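Local coordinates for protein CocE/NonD family hydrolase (Staphylococcus aureus subsp. aureus COL, PDB 3III) that is of uncertain function but belongs to the CocE/NonD hydrolases, and probably cleaves ester or amide bonds with an alpha/beta-hydrolase domain, at residues Asp339-Gly344 against Asn440-Asn445; Gln451-Trp456 against Leu497-Leu502; Thr264-Ser269 against Leu292-Arg297. All coordinates share one frame; numbering follows the deposited sequence.

Contact 1 (Asp339-Gly344 against Asn440-Asn445); sequences DQFYKG and NFPDFN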
ATOM      1  N   ASP A 339     -13.118  13.477   7.272  1.00  6.80           N
ATOM      2  CA  ASP A 339     -13.798  14.756   7.088  1.00  7.66           C
ATOM      3  C   ASP A 339     -12.781  15.883   6.723  1.00  8.15           C
ATOM      4  O   ASP A 339     -12.974  16.599   5.710  1.00  7.16           O
ATOM      5  CB  ASP A 339     -14.523  15.149   8.365  1.00  8.08           C
ATOM      6  CG  ASP A 339     -15.210  16.529   8.228  1.00 11.45           C
ATOM      7  OD1 ASP A 339     -15.538  16.942   7.083  1.00  9.76           O
ATOM      8  OD2 ASP A 339     -15.385  17.179   9.252  1.00 12.53           O
ATOM      9  N   GLN A 340     -11.738  16.020   7.550  1.00  7.52           N
ATOM     10  CA  GLN A 340     -10.607  16.907   7.303  1.00  9.04           C
ATOM     11  C   GLN A 340      -9.307  16.142   7.637  1.00  8.54           C
ATOM     12  O   GLN A 340      -9.346  14.966   8.048  1.00  7.26           O
ATOM     13  CB  GLN A 340     -10.686  18.209   8.132  1.00  9.99           C
ATOM     14  CG  GLN A 340     -11.882  19.110   7.900  1.00 13.61           C
ATOM     15  CD  GLN A 340     -11.594  20.357   7.011  1.00 21.62           C
ATOM     16  OE1 GLN A 340     -10.437  20.878   6.921  1.00 23.64           O
ATOM     17  NE2 GLN A 340     -12.661  20.852   6.333  1.00 21.62           N
ATOM     18  N   PHE A 341      -8.176  16.828   7.503  1.00  7.94           N
ATOM     19  CA  PHE A 341      -6.842  16.258   7.768  1.00  7.67           C
ATOM     20  C   PHE A 341      -6.849  15.816   9.226  1.00  8.33           C
ATOM     21  O   PHE A 341      -7.043  16.655  10.152  1.00  8.04           O
ATOM     22  CB  PHE A 341      -5.738  17.322   7.486  1.00  7.79           C
ATOM     23  CG  PHE A 341      -4.358  16.887   7.857  1.00  5.96           C
ATOM     24  CD1 PHE A 341      -3.559  16.224   6.965  1.00  7.57           C
ATOM     25  CD2 PHE A 341      -3.881  17.122   9.126  1.00  9.67           C
ATOM     26  CE1 PHE A 341      -2.282  15.769   7.325  1.00  9.43           C
ATOM     27  CE2 PHE A 341      -2.616  16.661   9.521  1.00  9.84           C
ATOM     28  CZ  PHE A 341      -1.797  16.010   8.600  1.00  9.05           C
ATOM     29  N   TYR A 342      -6.596  14.528   9.456  1.00  7.74           N
ATOM     30  CA  TYR A 342      -6.563  13.998  10.867  1.00  8.35           C
ATOM     31  C   TYR A 342      -7.844  14.258  11.651  1.00  7.92           C
ATOM     32  O   TYR A 342      -7.829  14.440  12.904  1.00  9.85           O
ATOM     33  CB  TYR A 342      -5.319  14.525  11.584  1.00  7.49           C
ATOM     34  CG  TYR A 342      -4.171  13.538  11.430  1.00  7.50           C
ATOM     35  CD1 TYR A 342      -3.642  13.238  10.170  1.00  5.52           C
ATOM     36  CD2 TYR A 342      -3.677  12.830  12.547  1.00  8.57           C
ATOM     37  CE1 TYR A 342      -2.611  12.306  10.003  1.00  7.04           C
ATOM     38  CE2 TYR A 342      -2.654  11.862  12.379  1.00 10.08           C
ATOM     39  CZ  TYR A 342      -2.093  11.665  11.101  1.00  7.98           C
ATOM     40  OH  TYR A 342      -1.070  10.714  10.921  1.00  8.49           O
ATOM     41  N   LYS A 343      -8.954  14.265  10.928  1.00  7.48           N
ATOM     42  CA  LYS A 343     -10.279  14.422  11.570  1.00  8.57           C
ATOM     43  C   LYS A 343     -11.227  13.515  10.809  1.00  7.90           C
ATOM     44  O   LYS A 343     -11.495  13.714   9.615  1.00  7.88           O
ATOM     45  CB  LYS A 343     -10.781  15.833  11.520  1.00  8.45           C
ATOM     46  CG  LYS A 343     -12.143  16.024  12.207  1.00 10.65           C
ATOM     47  CD  LYS A 343     -12.782  17.342  11.813  1.00 12.46           C
ATOM     48  CE  LYS A 343     -14.117  17.591  12.542  1.00 12.58           C
ATOM     49  NZ  LYS A 343     -15.171  16.671  12.029  1.00 14.04           N
ATOM     50  N   GLY A 344     -11.754  12.525  11.494  1.00  8.48           N
ATOM     51  CA  GLY A 344     -12.746  11.612  10.881  1.00  8.81           C
ATOM     52  C   GLY A 344     -13.388  10.710  11.891  1.00 11.13           C
ATOM     53  O   GLY A 344     -13.096  10.812  13.091  1.00 13.84           O
ATOM     54  N   ASN A 440      -7.677  19.496   2.271  1.00  7.84           N
ATOM     55  CA  ASN A 440      -6.571  18.570   2.048  1.00  8.18           C
ATOM     56  C   ASN A 440      -6.582  17.356   2.966  1.00  8.00           C
ATOM     57  O   ASN A 440      -7.059  17.430   4.103  1.00  8.33           O
ATOM     58  CB  ASN A 440      -5.238  19.307   2.183  1.00  9.00           C
ATOM     59  CG  ASN A 440      -5.020  20.321   1.069  1.00 12.39           C
ATOM     60  OD1 ASN A 440      -4.681  21.451   1.343  1.00 12.30           O
ATOM     61  ND2 ASN A 440      -5.187  19.903  -0.202  1.00 10.55           N
ATOM     62  N   PHE A 441      -5.964  16.273   2.499  1.00  7.26           N
ATOM     63  CA  PHE A 441      -5.882  15.036   3.259  1.00  6.91           C
ATOM     64  C   PHE A 441      -4.490  14.480   3.147  1.00  6.18           C
ATOM     65  O   PHE A 441      -3.798  14.768   2.162  1.00  6.45           O
ATOM     66  CB  PHE A 441      -6.898  13.991   2.765  1.00  7.09           C
ATOM     67  CG  PHE A 441      -8.358  14.394   2.961  1.00  8.48           C
ATOM     68  CD1 PHE A 441      -8.971  14.297   4.226  1.00  7.84           C
ATOM     69  CD2 PHE A 441      -9.095  14.913   1.909  1.00  8.92           C
ATOM     70  CE1 PHE A 441     -10.265  14.672   4.412  1.00  9.65           C
ATOM     71  CE2 PHE A 441     -10.394  15.296   2.093  1.00  9.94           C
ATOM     72  CZ  PHE A 441     -11.009  15.177   3.324  1.00  8.27           C
ATOM     73  N   PRO A 442      -4.072  13.653   4.128  1.00  6.54           N
ATOM     74  CA  PRO A 442      -2.867  12.882   3.936  1.00  7.52           C
ATOM     75  C   PRO A 442      -2.945  12.100   2.594  1.00  7.77           C
ATOM     76  O   PRO A 442      -3.976  11.504   2.263  1.00  8.67           O
ATOM     77  CB  PRO A 442      -2.856  11.940   5.168  1.00  8.65           C
ATOM     78  CG  PRO A 442      -3.732  12.631   6.164  1.00  7.61           C
ATOM     79  CD  PRO A 442      -4.775  13.234   5.360  1.00  7.66           C
ATOM     80  N   ASP A 443      -1.819  12.045   1.897  1.00  7.99           N
ATOM     81  CA  ASP A 443      -1.781  11.474   0.556  1.00  9.00           C
ATOM     82  C   ASP A 443      -0.358  10.991   0.361  1.00  7.79           C
ATOM     83  O   ASP A 443       0.483  11.106   1.250  1.00  9.06           O
ATOM     84  CB  ASP A 443      -2.213  12.549  -0.452  1.00  8.31           C
ATOM     85  CG  ASP A 443      -2.778  11.992  -1.760  1.00 10.71           C
ATOM     86  OD1 ASP A 443      -2.477  10.846  -2.159  1.00 12.38           O
ATOM     87  OD2 ASP A 443      -3.526  12.755  -2.410  1.00 10.92           O
ATOM     88  N   PHE A 444      -0.087  10.383  -0.768  1.00  6.99           N
ATOM     89  CA  PHE A 444       1.255   9.761  -0.981  1.00  6.56           C
ATOM     90  C   PHE A 444       2.301  10.820  -1.432  1.00  6.34           C
ATOM     91  O   PHE A 444       2.004  11.686  -2.248  1.00  8.51           O
ATOM     92  CB  PHE A 444       1.138   8.664  -2.003  1.00  6.44           C
ATOM     93  CG  PHE A 444       2.394   7.852  -2.161  1.00  5.32           C
ATOM     94  CD1 PHE A 444       3.114   7.949  -3.316  1.00  7.23           C
ATOM     95  CD2 PHE A 444       2.830   7.018  -1.154  1.00  6.00           C
ATOM     96  CE1 PHE A 444       4.269   7.167  -3.497  1.00  7.67           C
ATOM     97  CE2 PHE A 444       3.960   6.275  -1.299  1.00  6.20           C
ATOM     98  CZ  PHE A 444       4.697   6.386  -2.474  1.00  5.99           C
ATOM     99  N   ASN A 445       3.536  10.755  -0.969  1.00  7.17           N
ATOM    100  CA  ASN A 445       4.043   9.870   0.053  1.00  6.90           C
ATOM    101  C   ASN A 445       4.258  10.743   1.297  1.00  7.60           C
ATOM    102  O   ASN A 445       5.213  11.572   1.371  1.00  7.53           O
ATOM    103  CB  ASN A 445       5.347   9.186  -0.494  1.00  7.73           C
ATOM    104  CG  ASN A 445       5.938   8.183   0.453  1.00  8.15           C
ATOM    105  OD1 ASN A 445       5.449   8.062   1.589  1.00  7.92           O
ATOM    106  ND2 ASN A 445       7.030   7.490   0.046  1.00  4.62           N
TER
HETATM  107  O   HOH W   1      -8.080  19.280   5.910  1.00  6.60           O
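F341 and P442 make the apolar part of this contact. CD1 of F341 lies 3.6 Å from CD of P442 and its neighbour CE1 is equally near CG, so one side of the phenyl ring meets the proline obliquely through two carbons. F341 sends CG anti to its backbone N (chi1 174°), and the ring reaches P442 while one of its faces receives CD1 of Y342. Y342 is the looser neighbour: P442 CG sits at the edge of its ring, 4.0 Å from CE1, and the phenol OH bonds to E301 and K298. The F441 ring also fits closely. Its CZ points rim-on at the carbonyl of D339, 3.4 Å from O, and its CE1 rests 3.7 Å from CA of Q340.

On the other side the link runs through a water, which accepts from F341 N at 2.9 Å and donates both to N440 O and to the side-chain oxygen OE1 of Q340, bridging backbones that are not bonded directly. The exposed side chain of K343 leads away from N440-N445 and puts NZ 2.8 Å from OD2 of D339, on the anti lone pair, while OD1 pairs with K431. D339 N and Q340 N both bond to K343 O, a classic beta bulge, next to the type II turn Q340-K343 of the hairpin at the margin of the large mixed sheet.

Contact 2 (Gln451-Trp456 against Leu497-Leu502); sequences QVATGW and LPSGTL
L497 meets T454 through the hydrogen bond from its N to T454 O, 3.1 Å long and nearly straight at the hydrogen (168°), although the donor stands well above the carbonyl plane. The leucine side chain follows the same oxygen: CG lies 3.6 Å from T454 O, and CD1 continues to the edge of the W456 indole, 4.1 Å from CZ3, the two side chains crossing at about a right angle. NE1 of W456 is bonded to E517. Past P498, which points away, the S499 side chain faces the partner. Its CB is 3.3 Å from V452 O, and OG, set between N and the carbonyl carbon (chi1 70°), lies 3.7 Å from the A453 methyl.

The strands run antiparallel (170°), yet their axes stay 6.6 Å apart; they belong to two different sheets of the C-terminal beta region, meeting here through that single backbone bond. V452 and A453 both face I429 in a classic beta bulge of the five-stranded sheet. Beyond G500, T501 meets V452 through both branches: OG1 is 3.4 Å from V452 CG1, and the methyl CG2 lies 4.1 Å from V452 CG2. OG1 accepts from R338 NH2, a nitrogen that also reaches V452 O, while NE of the same arginine bonds to G500 O.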
ATOM      1  N   GLN A 451      -5.355  15.063  -1.785  1.00  9.06           N
ATOM      2  CA  GLN A 451      -6.729  15.199  -2.219  1.00  8.16           C
ATOM      3  C   GLN A 451      -7.514  13.962  -1.785  1.00  8.32           C
ATOM      4  O   GLN A 451      -7.075  13.206  -0.938  1.00  9.07           O
ATOM      5  CB  GLN A 451      -6.790  15.497  -3.735  1.00  7.75           C
ATOM      6  CG  GLN A 451      -6.359  14.353  -4.666  1.00  7.26           C
ATOM      7  CD  GLN A 451      -6.176  14.805  -6.191  1.00  8.12           C
ATOM      8  OE1 GLN A 451      -6.403  15.943  -6.525  1.00 11.94           O
ATOM      9  NE2 GLN A 451      -5.770  13.878  -7.059  1.00  7.32           N
ATOM     10  N   VAL A 452      -8.712  13.806  -2.282  1.00  8.11           N
ATOM     11  CA  VAL A 452      -9.591  12.706  -1.835  1.00  7.56           C
ATOM     12  C   VAL A 452      -9.201  11.387  -2.475  1.00  7.04           C
ATOM     13  O   VAL A 452      -9.025  10.369  -1.796  1.00  9.10           O
ATOM     14  CB  VAL A 452     -11.042  13.003  -2.196  1.00  6.58           C
ATOM     15  CG1 VAL A 452     -12.005  11.752  -2.046  1.00  6.30           C
ATOM     16  CG2 VAL A 452     -11.583  14.177  -1.383  1.00  9.27           C
ATOM     17  N   ALA A 453      -9.112  11.400  -3.789  1.00  6.82           N
ATOM     18  CA  ALA A 453      -8.755  10.203  -4.574  1.00  8.42           C
ATOM     19  C   ALA A 453      -8.004  10.593  -5.849  1.00  7.83           C
ATOM     20  O   ALA A 453      -8.206  11.659  -6.411  1.00  7.24           O
ATOM     21  CB  ALA A 453     -10.026   9.400  -4.911  1.00  6.10           C
ATOM     22  N   THR A 454      -7.157   9.678  -6.292  1.00  7.82           N
ATOM     23  CA  THR A 454      -6.357   9.856  -7.464  1.00  7.64           C
ATOM     24  C   THR A 454      -6.495   8.628  -8.378  1.00  8.08           C
ATOM     25  O   THR A 454      -6.617   7.423  -7.922  1.00  8.55           O
ATOM     26  CB  THR A 454      -4.910  10.128  -7.001  1.00  8.40           C
ATOM     27  OG1 THR A 454      -4.933  11.232  -6.061  1.00  7.68           O
ATOM     28  CG2 THR A 454      -3.925  10.480  -8.173  1.00  8.77           C
ATOM     29  N   GLY A 455      -6.382   8.885  -9.682  1.00  7.58           N
ATOM     30  CA  GLY A 455      -6.230   7.804 -10.664  1.00  7.30           C
ATOM     31  C   GLY A 455      -5.545   8.241 -11.958  1.00  7.58           C
ATOM     32  O   GLY A 455      -5.441   9.428 -12.233  1.00  7.79           O
ATOM     33  N   TRP A 456      -5.106   7.267 -12.749  1.00  7.61           N
ATOM     34  CA  TRP A 456      -4.335   7.504 -13.980  1.00  6.66           C
ATOM     35  C   TRP A 456      -4.708   6.547 -15.101  1.00  7.30           C
ATOM     36  O   TRP A 456      -5.025   5.373 -14.858  1.00  8.91           O
ATOM     37  CB  TRP A 456      -2.859   7.278 -13.716  1.00  7.64           C
ATOM     38  CG  TRP A 456      -2.229   8.090 -12.640  1.00  6.44           C
ATOM     39  CD1 TRP A 456      -1.491   9.239 -12.812  1.00  6.54           C
ATOM     40  CD2 TRP A 456      -2.159   7.778 -11.256  1.00  7.42           C
ATOM     41  NE1 TRP A 456      -1.029   9.684 -11.614  1.00  5.53           N
ATOM     42  CE2 TRP A 456      -1.398   8.801 -10.637  1.00  7.86           C
ATOM     43  CE3 TRP A 456      -2.667   6.741 -10.469  1.00  6.77           C
ATOM     44  CZ2 TRP A 456      -1.141   8.819  -9.250  1.00  6.63           C
ATOM     45  CZ3 TRP A 456      -2.441   6.771  -9.110  1.00 10.09           C
ATOM     46  CH2 TRP A 456      -1.661   7.817  -8.515  1.00  7.28           C
ATOM     47  N   LEU A 497      -8.679   5.305  -7.044  1.00  7.76           N
ATOM     48  CA  LEU A 497      -8.308   4.338  -6.047  1.00  7.85           C
ATOM     49  C   LEU A 497      -9.188   4.535  -4.827  1.00  8.58           C
ATOM     50  O   LEU A 497      -9.767   5.632  -4.634  1.00  6.43           O
ATOM     51  CB  LEU A 497      -6.840   4.508  -5.721  1.00  8.48           C
ATOM     52  CG  LEU A 497      -5.933   4.063  -6.896  1.00  9.82           C
ATOM     53  CD1 LEU A 497      -4.495   4.342  -6.457  1.00 11.33           C
ATOM     54  CD2 LEU A 497      -6.115   2.585  -7.304  1.00 11.24           C
ATOM     55  N   PRO A 498      -9.338   3.464  -4.012  1.00  9.53           N
ATOM     56  CA  PRO A 498     -10.310   3.481  -2.898  1.00  9.54           C
ATOM     57  C   PRO A 498     -10.037   4.610  -1.891  1.00  9.10           C
ATOM     58  O   PRO A 498      -8.880   4.845  -1.513  1.00 10.03           O
ATOM     59  CB  PRO A 498     -10.095   2.138  -2.221  1.00  9.13           C
ATOM     60  CG  PRO A 498      -9.548   1.237  -3.342  1.00  9.73           C
ATOM     61  CD  PRO A 498      -8.722   2.133  -4.172  1.00  9.35           C
ATOM     62  N   SER A 499     -11.122   5.304  -1.522  1.00  8.93           N
ATOM     63  CA  SER A 499     -11.084   6.443  -0.615  1.00  9.41           C
ATOM     64  C   SER A 499     -12.360   6.456   0.258  1.00  7.64           C
ATOM     65  O   SER A 499     -13.350   5.889  -0.105  1.00  6.56           O
ATOM     66  CB  SER A 499     -10.951   7.729  -1.425  1.00  9.57           C
ATOM     67  OG  SER A 499     -12.114   8.009  -2.137  1.00  8.41           O
ATOM     68  N   GLY A 500     -12.268   7.056   1.431  1.00  8.41           N
ATOM     69  CA  GLY A 500     -13.394   7.173   2.369  1.00  6.86           C
ATOM     70  C   GLY A 500     -13.501   8.572   2.891  1.00  6.98           C
ATOM     71  O   GLY A 500     -12.614   9.029   3.631  1.00  7.36           O
ATOM     72  N   THR A 501     -14.612   9.245   2.592  1.00  5.85           N
ATOM     73  CA  THR A 501     -14.715  10.677   2.824  1.00  6.10           C
ATOM     74  C   THR A 501     -16.146  11.095   3.038  1.00  6.55           C
ATOM     75  O   THR A 501     -17.045  10.574   2.345  1.00  6.38           O
ATOM     76  CB  THR A 501     -14.143  11.444   1.576  1.00  6.77           C
ATOM     77  OG1 THR A 501     -13.005  10.724   1.091  1.00  8.95           O
ATOM     78  CG2 THR A 501     -13.753  12.928   1.904  1.00  5.41           C
ATOM     79  N   LEU A 502     -16.359  11.987   4.004  1.00  6.30           N
ATOM     80  CA  LEU A 502     -17.632  12.669   4.227  1.00  6.90           C
ATOM     81  C   LEU A 502     -17.647  13.941   3.398  1.00  7.76           C
ATOM     82  O   LEU A 502     -16.647  14.724   3.426  1.00  8.71           O
ATOM     83  CB  LEU A 502     -17.743  13.117   5.693  1.00  7.51           C
ATOM     84  CG  LEU A 502     -18.925  13.951   6.170  1.00  6.84           C
ATOM     85  CD1 LEU A 502     -20.251  13.182   5.933  1.00  3.59           C
ATOM     86  CD2 LEU A 502     -18.671  14.252   7.695  1.00  8.87           C
TER

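Contact 3 (Thr264-Ser269 against Leu292-Arg297); sequences TCASWS and LYVHGR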
ATOM      1  N   THR A 264      -5.559  -7.359   7.505  1.00  8.26           N
ATOM      2  CA  THR A 264      -5.024  -6.425   6.556  1.00  6.34           C
ATOM      3  C   THR A 264      -5.165  -5.020   7.030  1.00  8.36           C
ATOM      4  O   THR A 264      -6.239  -4.643   7.565  1.00  8.43           O
ATOM      5  CB  THR A 264      -5.803  -6.541   5.230  1.00  7.43           C
ATOM      6  OG1 THR A 264      -5.741  -7.909   4.795  1.00  8.40           O
ATOM      7  CG2 THR A 264      -5.218  -5.582   4.142  1.00  5.68           C
ATOM      8  N   CYS A 265      -4.132  -4.202   6.848  1.00  7.22           N
ATOM      9  CA  CYS A 265      -4.358  -2.753   6.937  1.00  7.88           C
ATOM     10  C   CYS A 265      -4.200  -2.180   5.538  1.00  7.53           C
ATOM     11  O   CYS A 265      -3.224  -2.496   4.835  1.00  7.22           O
ATOM     12  CB  CYS A 265      -3.406  -2.072   7.919  1.00  8.22           C
ATOM     13  SG  CYS A 265      -3.554  -0.295   7.837  1.00 11.82           S
ATOM     14  N   ALA A 266      -5.184  -1.374   5.142  1.00  8.22           N
ATOM     15  CA  ALA A 266      -5.144  -0.462   3.986  1.00  8.61           C
ATOM     16  C   ALA A 266      -5.273   0.980   4.467  1.00  9.84           C
ATOM     17  O   ALA A 266      -5.827   1.233   5.547  1.00 10.47           O
ATOM     18  CB  ALA A 266      -6.290  -0.759   2.997  1.00  7.97           C
ATOM     19  N   SER A 267      -4.817   1.932   3.662  1.00  9.33           N
ATOM     20  CA  SER A 267      -4.923   3.324   4.049  1.00  9.04           C
ATOM     21  C   SER A 267      -5.379   4.132   2.857  1.00  8.76           C
ATOM     22  O   SER A 267      -4.881   3.952   1.759  1.00  9.17           O
ATOM     23  CB  SER A 267      -3.601   3.853   4.557  1.00 10.46           C
ATOM     24  OG  SER A 267      -3.707   5.191   4.992  1.00 12.82           O
ATOM     25  N   TRP A 268      -6.309   5.052   3.093  1.00  7.77           N
ATOM     26  CA  TRP A 268      -6.661   6.039   2.095  1.00  8.80           C
ATOM     27  C   TRP A 268      -5.446   6.933   1.706  1.00  8.93           C
ATOM     28  O   TRP A 268      -5.490   7.595   0.674  1.00  9.93           O
ATOM     29  CB  TRP A 268      -7.769   6.945   2.612  1.00  8.21           C
ATOM     30  CG  TRP A 268      -8.909   6.286   3.275  1.00  7.62           C
ATOM     31  CD1 TRP A 268      -9.443   6.629   4.473  1.00  8.85           C
ATOM     32  CD2 TRP A 268      -9.748   5.242   2.738  1.00  5.75           C
ATOM     33  NE1 TRP A 268     -10.561   5.868   4.725  1.00  9.94           N
ATOM     34  CE2 TRP A 268     -10.764   5.000   3.683  1.00  7.17           C
ATOM     35  CE3 TRP A 268      -9.728   4.486   1.562  1.00  8.20           C
ATOM     36  CZ2 TRP A 268     -11.775   4.063   3.478  1.00  7.68           C
ATOM     37  CZ3 TRP A 268     -10.744   3.539   1.350  1.00  8.30           C
ATOM     38  CH2 TRP A 268     -11.761   3.353   2.311  1.00  7.25           C
ATOM     39  N   SER A 269      -4.420   6.985   2.537  1.00  8.72           N
ATOM     40  CA  SER A 269      -3.289   7.927   2.394  1.00  9.00           C
ATOM     41  C   SER A 269      -2.082   7.415   1.510  1.00  9.44           C
ATOM     42  O   SER A 269      -1.047   8.104   1.391  1.00  8.61           O
ATOM     43  CB  SER A 269      -2.728   8.207   3.772  1.00  9.79           C
ATOM     44  OG  SER A 269      -3.761   8.387   4.769  1.00 11.75           O
ATOM     45  N   LEU A 292     -10.194  -6.424   7.905  1.00  7.44           N
ATOM     46  CA  LEU A 292      -9.568  -5.282   7.274  1.00  8.51           C
ATOM     47  C   LEU A 292      -9.713  -4.053   8.172  1.00  8.96           C
ATOM     48  O   LEU A 292     -10.809  -3.772   8.718  1.00  8.01           O
ATOM     49  CB  LEU A 292     -10.256  -5.024   5.910  1.00  8.97           C
ATOM     50  CG  LEU A 292      -9.927  -3.748   5.153  1.00  9.59           C
ATOM     51  CD1 LEU A 292      -8.477  -3.792   4.735  1.00  6.53           C
ATOM     52  CD2 LEU A 292     -10.891  -3.574   3.897  1.00 11.31           C
ATOM     53  N   TYR A 293      -8.630  -3.308   8.320  1.00  9.37           N
ATOM     54  CA  TYR A 293      -8.665  -2.035   9.043  1.00  8.54           C
ATOM     55  C   TYR A 293      -8.176  -0.943   8.081  1.00  8.59           C
ATOM     56  O   TYR A 293      -7.085  -1.079   7.523  1.00  8.86           O
ATOM     57  CB  TYR A 293      -7.732  -2.128  10.230  1.00  8.62           C
ATOM     58  CG  TYR A 293      -7.499  -0.847  10.987  1.00  9.28           C
ATOM     59  CD1 TYR A 293      -8.497  -0.280  11.731  1.00 12.30           C
ATOM     60  CD2 TYR A 293      -6.273  -0.197  10.916  1.00 11.17           C
ATOM     61  CE1 TYR A 293      -8.304   0.942  12.385  1.00 17.40           C
ATOM     62  CE2 TYR A 293      -6.047   0.988  11.599  1.00 12.93           C
ATOM     63  CZ  TYR A 293      -7.046   1.550  12.325  1.00 12.96           C
ATOM     64  OH  TYR A 293      -6.824   2.747  12.933  1.00 20.10           O
ATOM     65  N   VAL A 294      -8.971   0.106   7.891  1.00  8.97           N
ATOM     66  CA  VAL A 294      -8.633   1.228   6.997  1.00  8.06           C
ATOM     67  C   VAL A 294      -8.601   2.539   7.747  1.00  8.37           C
ATOM     68  O   VAL A 294      -9.584   2.940   8.363  1.00  9.02           O
ATOM     69  CB  VAL A 294      -9.556   1.354   5.794  1.00  9.44           C
ATOM     70  CG1 VAL A 294      -8.949   2.279   4.710  1.00  9.53           C
ATOM     71  CG2 VAL A 294      -9.904  -0.047   5.153  1.00  7.64           C
ATOM     72  N   HIS A 295      -7.515   3.280   7.569  1.00  9.19           N
ATOM     73  CA  HIS A 295      -7.415   4.630   8.128  1.00  8.48           C
ATOM     74  C   HIS A 295      -6.944   5.629   7.089  1.00 10.00           C
ATOM     75  O   HIS A 295      -6.358   5.238   6.054  1.00 10.68           O
ATOM     76  CB  HIS A 295      -6.467   4.617   9.319  1.00  8.42           C
ATOM     77  CG  HIS A 295      -5.043   4.341   8.968  1.00  7.77           C
ATOM     78  ND1 HIS A 295      -4.220   5.323   8.453  1.00  9.20           N
ATOM     79  CD2 HIS A 295      -4.298   3.222   9.038  1.00  9.32           C
ATOM     80  CE1 HIS A 295      -3.023   4.807   8.231  1.00 11.08           C
ATOM     81  NE2 HIS A 295      -3.046   3.528   8.559  1.00  8.81           N
ATOM     82  N   GLY A 296      -7.179   6.910   7.385  1.00  9.08           N
ATOM     83  CA  GLY A 296      -6.735   8.021   6.555  1.00  9.09           C
ATOM     84  C   GLY A 296      -5.630   8.864   7.229  1.00  9.32           C
ATOM     85  O   GLY A 296      -5.559  10.085   7.047  1.00  8.81           O
ATOM     86  N   ARG A 297      -4.729   8.182   7.907  1.00  8.89           N
ATOM     87  CA  ARG A 297      -3.619   8.787   8.651  1.00  8.72           C
ATOM     88  C   ARG A 297      -2.275   8.318   8.062  1.00  9.21           C
ATOM     89  O   ARG A 297      -2.225   7.825   6.935  1.00  7.79           O
ATOM     90  CB  ARG A 297      -3.755   8.387  10.125  1.00  8.95           C
ATOM     91  CG  ARG A 297      -5.216   8.550  10.732  1.00  8.49           C
ATOM     92  CD  ARG A 297      -5.606   9.969  10.713  1.00  9.42           C
ATOM     93  NE  ARG A 297      -7.028  10.147  11.041  1.00  7.95           N
ATOM     94  CZ  ARG A 297      -7.527  10.466  12.227  1.00 12.10           C
ATOM     95  NH1 ARG A 297      -6.743  10.600  13.290  1.00 13.54           N
ATOM     96  NH2 ARG A 297      -8.860  10.594  12.341  1.00 15.24           N
TER
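V294 and W268 fit bump to face: methyl CG1 of V294 sits over the middle of the indole six-membered ring, 3.5 Å from its centroid and 13° off the normal, a CH-pi contact. The side chains cross at about a right angle. On the same face of the sheet, L292 CD1 fills the dip between T264 CG2, at 3.8 Å, and the small A266 methyl, at 4.1 Å. A266 is thus the shallow spot, with L292 and V294 rising beside it.

The other face carries C265, S267, Y293 and H295. The sulfur of C265, anti to the backbone N (chi1 172°), reaches obliquely between two rings, 4.1 Å from CD2 of Y293 and 3.8 Å from CD2 of H295. S267 CB lies over the imidazole face, 4.1 Å from the centroid. R297 N bonds to ND1 in the ring plane, which helps fix the ring's rotation.

Backbone bonds Y293 N to T264 O and A266 N to Y293 O zip the parallel strands; H295 N to A266 O is weak. Where the strands end, H295 O is gripped from opposite faces by S267 OG and W268 N, and S269 OG donates to R297 O at 2.7 Å. S267 OG also accepts from S269 N, an ST turn.

The pair belongs to a beta-alpha-beta unit: helix 275-284 connects the strands and packs F279 on A266 and V294, while strand 333-338 flanks L292-H295; there the backbone O of E336 accepts from W268 NE1, and its carboxylate forms a salt bridge with R297 NH2.

The three contacts form a tight triangle: contact 1 lies about 11 Å from contact 2 and about 12 Å from contact 3, centre to centre, and contacts 2 and 3 are about 12 Å apart. Contact 3 belongs to the alpha/beta-hydrolase sheet, contact 2 to the C-terminal beta region, and contact 1 touches both. D443 OD2 of contact 1 lies 3.0 Å from Q451 N of contact 2, a probable hydrogen bond, and P442 CG packs 3.3 Å from G296 O of contact 3. Between contacts 2 and 3, S499 CA meets W268 CE3 at 3.2 Å. The S267 side chain of contact 3 is about 12 Å from a bound palmitic acid.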